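UPF0141 protein yjdB (Campylobacter jejuni subsp. jejuni HB93-13, PDB 4TN0) probably transfers phosphoethanolamine groups to acceptors in the periplasm, as a zinc-binding enzyme with an alkaline phosphatase-like fold that is required for polymyxin resistance and motility. Local coordinates at residues L153-R164 with L189-T200. Sequence-based numbering, arbitrary orientation.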
loop_
_atom_site.group_PDB
_atom_site.type_symbol
_atom_site.label_atom_id
_atom_site.label_comp_id
_atom_site.label_asym_id
_atom_site.label_seq_id
_atom_site.Cartn_x
_atom_site.Cartn_y
_atom_site.Cartn_z
ATOM N N LEU A 153 3.399 0.770 -6.650
ATOM C CA LEU A 153 3.106 -0.197 -7.701
ATOM C C LEU A 153 2.186 0.312 -8.808
ATOM O O LEU A 153 1.349 1.186 -8.592
ATOM C CB LEU A 153 2.463 -1.439 -7.090
ATOM C CG LEU A 153 3.187 -2.098 -5.920
ATOM C CD1 LEU A 153 2.426 -3.358 -5.505
ATOM C CD2 LEU A 153 4.628 -2.410 -6.293
ATOM N N GLN A 154 2.349 -0.250 -9.999
ATOM C CA GLN A 154 1.324 -0.184 -11.031
ATOM C C GLN A 154 0.231 -1.207 -10.657
ATOM O O GLN A 154 -0.961 -1.022 -10.969
ATOM C CB GLN A 154 1.923 -0.474 -12.414
ATOM C CG GLN A 154 1.001 -0.257 -13.620
ATOM C CD GLN A 154 0.707 1.211 -13.959
ATOM O OE1 GLN A 154 0.752 2.100 -13.111
ATOM N NE2 GLN A 154 0.383 1.454 -15.220
ATOM N N GLY A 155 0.650 -2.281 -9.980
ATOM C CA GLY A 155 -0.269 -3.224 -9.370
ATOM C C GLY A 155 -1.281 -3.810 -10.347
ATOM O O GLY A 155 -0.924 -4.550 -11.257
ATOM N N SER A 156 -2.553 -3.506 -10.121
ATOM C CA SER A 156 -3.647 -4.013 -10.927
ATOM C C SER A 156 -4.281 -2.958 -11.845
ATOM O O SER A 156 -5.437 -3.097 -12.201
ATOM C CB SER A 156 -4.746 -4.567 -10.023
ATOM O OG SER A 156 -4.318 -5.664 -9.245
ATOM N N HIS A 157 -3.547 -1.915 -12.213
ATOM C CA HIS A 157 -4.114 -0.822 -13.003
ATOM C C HIS A 157 -4.861 -1.368 -14.218
ATOM O O HIS A 157 -4.368 -2.255 -14.893
ATOM C CB HIS A 157 -3.005 0.141 -13.462
ATOM C CG HIS A 157 -3.510 1.328 -14.227
ATOM N ND1 HIS A 157 -3.429 1.418 -15.606
ATOM C CD2 HIS A 157 -4.081 2.486 -13.809
ATOM C CE1 HIS A 157 -3.941 2.570 -16.004
ATOM N NE2 HIS A 157 -4.344 3.237 -14.931
ATOM N N GLY A 158 -6.075 -0.891 -14.450
ATOM C CA GLY A 158 -6.874 -1.323 -15.588
ATOM C C GLY A 158 -7.049 -0.186 -16.572
ATOM O O GLY A 158 -6.595 0.934 -16.309
ATOM N N PRO A 159 -7.719 -0.443 -17.707
ATOM C CA PRO A 159 -8.378 -1.687 -18.140
ATOM C C PRO A 159 -7.478 -2.780 -18.744
ATOM O O PRO A 159 -7.948 -3.916 -18.923
ATOM C CB PRO A 159 -9.362 -1.185 -19.193
ATOM C CG PRO A 159 -8.658 -0.015 -19.789
ATOM C CD PRO A 159 -7.972 0.667 -18.645
ATOM N N THR A 160 -6.210 -2.471 -19.018
ATOM C CA THR A 160 -5.288 -3.464 -19.580
ATOM C C THR A 160 -4.645 -4.345 -18.498
ATOM O O THR A 160 -3.407 -4.415 -18.410
ATOM C CB THR A 160 -4.138 -2.809 -20.372
ATOM O OG1 THR A 160 -3.449 -1.886 -19.528
ATOM C CG2 THR A 160 -4.653 -2.103 -21.619
ATOM N N TYR A 161 -5.474 -5.007 -17.691
ATOM C CA TYR A 161 -5.000 -5.858 -16.608
ATOM C C TYR A 161 -3.972 -6.906 -17.022
ATOM O O TYR A 161 -3.011 -7.168 -16.298
ATOM C CB TYR A 161 -6.169 -6.590 -15.959
ATOM C CG TYR A 161 -7.296 -5.711 -15.487
ATOM C CD1 TYR A 161 -7.131 -4.908 -14.368
ATOM C CD2 TYR A 161 -8.548 -5.739 -16.105
ATOM C CE1 TYR A 161 -8.158 -4.104 -13.905
ATOM C CE2 TYR A 161 -9.596 -4.937 -15.650
ATOM C CZ TYR A 161 -9.392 -4.124 -14.533
ATOM O OH TYR A 161 -10.389 -3.312 -14.036
ATOM N N TYR A 162 -4.184 -7.509 -18.187
ATOM C CA TYR A 162 -3.358 -8.621 -18.654
ATOM C C TYR A 162 -1.917 -8.184 -18.894
ATOM O O TYR A 162 -1.038 -9.022 -19.044
ATOM C CB TYR A 162 -3.951 -9.221 -19.937
ATOM C CG TYR A 162 -3.832 -8.303 -21.118
ATOM C CD1 TYR A 162 -4.750 -7.291 -21.324
ATOM C CD2 TYR A 162 -2.793 -8.447 -22.035
ATOM C CE1 TYR A 162 -4.643 -6.438 -22.403
ATOM C CE2 TYR A 162 -2.675 -7.595 -23.123
ATOM C CZ TYR A 162 -3.602 -6.597 -23.304
ATOM O OH TYR A 162 -3.499 -5.744 -24.380
ATOM N N LYS A 163 -1.679 -6.876 -18.931
ATOM C CA LYS A 163 -0.331 -6.368 -19.166
ATOM C C LYS A 163 0.449 -6.167 -17.871
ATOM O O LYS A 163 1.597 -5.766 -17.906
ATOM C CB LYS A 163 -0.365 -5.033 -19.910
ATOM C CG LYS A 163 -0.750 -5.080 -21.398
ATOM C CD LYS A 163 -0.793 -3.638 -21.891
ATOM C CE LYS A 163 -0.804 -3.464 -23.374
ATOM N NZ LYS A 163 -0.844 -1.978 -23.615
ATOM N N ARG A 164 -0.171 -6.434 -16.730
ATOM C CA ARG A 164 0.457 -6.103 -15.443
ATOM C C ARG A 164 1.411 -7.199 -14.964
ATOM O O ARG A 164 2.284 -6.953 -14.140
ATOM C CB ARG A 164 -0.622 -5.855 -14.370
ATOM C CG ARG A 164 -1.628 -4.734 -14.696
ATOM C CD ARG A 164 -1.050 -3.341 -14.481
ATOM N NE ARG A 164 -0.276 -2.859 -15.617
ATOM C CZ ARG A 164 -0.773 -2.213 -16.668
ATOM N NH1 ARG A 164 0.046 -1.826 -17.642
ATOM N NH2 ARG A 164 -2.076 -1.942 -16.745
ATOM N N LEU A 189 -12.400 -12.399 -16.980
ATOM C CA LEU A 189 -11.988 -11.090 -16.507
ATOM C C LEU A 189 -11.466 -11.213 -15.081
ATOM O O LEU A 189 -10.400 -10.683 -14.761
ATOM C CB LEU A 189 -13.132 -10.088 -16.592
ATOM C CG LEU A 189 -12.842 -8.703 -16.020
ATOM C CD1 LEU A 189 -11.634 -8.095 -16.718
ATOM C CD2 LEU A 189 -14.053 -7.789 -16.126
ATOM N N ILE A 190 -12.198 -11.943 -14.238
ATOM C CA ILE A 190 -11.798 -12.141 -12.843
ATOM C C ILE A 190 -10.443 -12.831 -12.762
ATOM O O ILE A 190 -9.596 -12.475 -11.915
ATOM C CB ILE A 190 -12.843 -12.953 -12.036
ATOM C CG1 ILE A 190 -14.246 -12.351 -12.197
ATOM C CG2 ILE A 190 -12.427 -13.113 -10.579
ATOM C CD1 ILE A 190 -14.411 -11.030 -11.575
ATOM N N ASN A 191 -10.247 -13.848 -13.607
ATOM C CA ASN A 191 -8.985 -14.569 -13.622
ATOM C C ASN A 191 -7.835 -13.606 -13.881
ATOM O O ASN A 191 -6.832 -13.614 -13.175
ATOM C CB ASN A 191 -8.971 -15.668 -14.693
ATOM C CG ASN A 191 -9.830 -16.876 -14.340
ATOM O OD1 ASN A 191 -10.150 -17.121 -13.178
ATOM N ND2 ASN A 191 -10.171 -17.660 -15.360
ATOM N N THR A 192 -8.010 -12.750 -14.880
ATOM C CA THR A 192 -6.980 -11.789 -15.254
ATOM C C THR A 192 -6.667 -10.857 -14.099
ATOM O O THR A 192 -5.507 -10.546 -13.829
ATOM C CB THR A 192 -7.418 -10.966 -16.469
ATOM O OG1 THR A 192 -8.062 -11.831 -17.415
ATOM C CG2 THR A 192 -6.237 -10.272 -17.114
ATOM N N TYR A 193 -7.723 -10.420 -13.418
ATOM C CA TYR A 193 -7.604 -9.506 -12.294
ATOM C C TYR A 193 -6.857 -10.186 -11.151
ATOM O O TYR A 193 -6.001 -9.561 -10.509
ATOM C CB TYR A 193 -8.998 -9.000 -11.846
ATOM C CG TYR A 193 -8.945 -8.029 -10.676
ATOM C CD1 TYR A 193 -8.550 -6.706 -10.865
ATOM C CD2 TYR A 193 -9.298 -8.434 -9.386
ATOM C CE1 TYR A 193 -8.476 -5.810 -9.798
ATOM C CE2 TYR A 193 -9.248 -7.542 -8.313
ATOM C CZ TYR A 193 -8.840 -6.234 -8.531
ATOM O OH TYR A 193 -8.784 -5.350 -7.484
ATOM N N ASP A 194 -7.187 -11.455 -10.910
ATOM C CA ASP A 194 -6.569 -12.249 -9.855
ATOM C C ASP A 194 -5.087 -12.553 -10.110
ATOM O O ASP A 194 -4.264 -12.592 -9.168
ATOM C CB ASP A 194 -7.337 -13.548 -9.668
ATOM C CG ASP A 194 -8.644 -13.336 -8.948
ATOM O OD1 ASP A 194 -8.851 -12.217 -8.436
ATOM O OD2 ASP A 194 -9.445 -14.284 -8.847
ATOM N N ASN A 195 -4.747 -12.758 -11.379
ATOM C CA ASN A 195 -3.347 -12.913 -11.759
ATOM C C ASN A 195 -2.534 -11.699 -11.347
ATOM O O ASN A 195 -1.415 -11.847 -10.868
ATOM C CB ASN A 195 -3.193 -13.124 -13.265
ATOM C CG ASN A 195 -3.628 -14.489 -13.713
ATOM O OD1 ASN A 195 -3.732 -15.419 -12.915
ATOM N ND2 ASN A 195 -3.900 -14.617 -15.009
ATOM N N THR A 196 -3.088 -10.503 -11.542
ATOM C CA THR A 196 -2.377 -9.287 -11.176
ATOM C C THR A 196 -2.149 -9.242 -9.669
ATOM O O THR A 196 -1.133 -8.737 -9.209
ATOM C CB THR A 196 -3.132 -8.003 -11.603
ATOM O OG1 THR A 196 -4.316 -7.830 -10.800
ATOM C CG2 THR A 196 -3.518 -8.083 -13.026
ATOM N N LEU A 197 -3.101 -9.776 -8.908
ATOM C CA LEU A 197 -2.977 -9.834 -7.451
ATOM C C LEU A 197 -1.884 -10.829 -7.038
ATOM O O LEU A 197 -1.109 -10.574 -6.106
ATOM C CB LEU A 197 -4.317 -10.224 -6.821
ATOM C CG LEU A 197 -5.499 -9.240 -6.951
ATOM C CD1 LEU A 197 -6.756 -9.785 -6.308
ATOM C CD2 LEU A 197 -5.160 -7.873 -6.352
ATOM N N LEU A 198 -1.850 -11.964 -7.736
ATOM C CA LEU A 198 -0.866 -13.018 -7.532
ATOM C C LEU A 198 0.538 -12.484 -7.763
ATOM O O LEU A 198 1.443 -12.694 -6.955
ATOM C CB LEU A 198 -1.144 -14.189 -8.471
ATOM C CG LEU A 198 -0.347 -15.470 -8.251
ATOM C CD1 LEU A 198 -0.685 -16.051 -6.883
ATOM C CD2 LEU A 198 -0.703 -16.462 -9.352
ATOM N N TYR A 199 0.705 -11.762 -8.859
ATOM C CA TYR A 199 1.998 -11.180 -9.177
ATOM C C TYR A 199 2.420 -10.193 -8.097
ATOM O O TYR A 199 3.550 -10.222 -7.631
ATOM C CB TYR A 199 1.941 -10.487 -10.534
ATOM C CG TYR A 199 3.245 -9.871 -11.007
ATOM C CD1 TYR A 199 4.430 -10.594 -10.978
ATOM C CD2 TYR A 199 3.273 -8.591 -11.541
ATOM C CE1 TYR A 199 5.614 -10.044 -11.448
ATOM C CE2 TYR A 199 4.448 -8.027 -12.005
ATOM C CZ TYR A 199 5.617 -8.760 -11.964
ATOM O OH TYR A 199 6.782 -8.206 -12.432
ATOM N N THR A 200 1.492 -9.347 -7.671
ATOM C CA THR A 200 1.758 -8.428 -6.573
ATOM C C THR A 200 2.063 -9.211 -5.296
ATOM O O THR A 200 2.965 -8.842 -4.549
ATOM C CB THR A 200 0.581 -7.464 -6.339
ATOM O OG1 THR A 200 0.537 -6.524 -7.415
ATOM C CG2 THR A 200 0.764 -6.694 -5.034
#
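The rings of Tyr161 and Tyr193 meet in an offset T-shaped stack: the edge of Tyr193 is turned to the face of Tyr161, with planes at 89° and centroids 5.9 Å apart. Pro159 C also lies over a face of the Tyr161 ring, near its rim, while Ser156 O sits at the edge in the ring plane. Leu189 CD1 reaches the ring obliquely, 3.9 Å from Tyr161 CE2. In this alkaline phosphatase-like domain, the contact packs the loop after strand 146-152 of the central sheet against helix 186-211. Both tyrosine hydroxyls are hydrogen-bonded beyond it, Tyr161 to Glu229 and Tyr193 to the carbonyl of Thr27, whose neighbour Glu26 is a zinc ligand.

Further along the helix, Thr196 splits its two branches. With OG1 set between the backbone N and the carbonyl carbon (chi1 70°), CG2 falls anti to the carbonyl carbon and packs against Arg164 CB at 3.9 Å, the two side chains running alongside each other. Beyond Arg164 CB the chain bends at chi2 and chi3, bringing NH2 3.0 Å from His157 O. The oxygen lies close to the guanidinium plane, although NH2 stands above the carbonyl's own plane. At the type II' turn from Gln154 to His157, with the Ser156 side chain about 9 Å from the zinc ion, Ser156 OG donates to Thr196 OG1 at 2.7 Å.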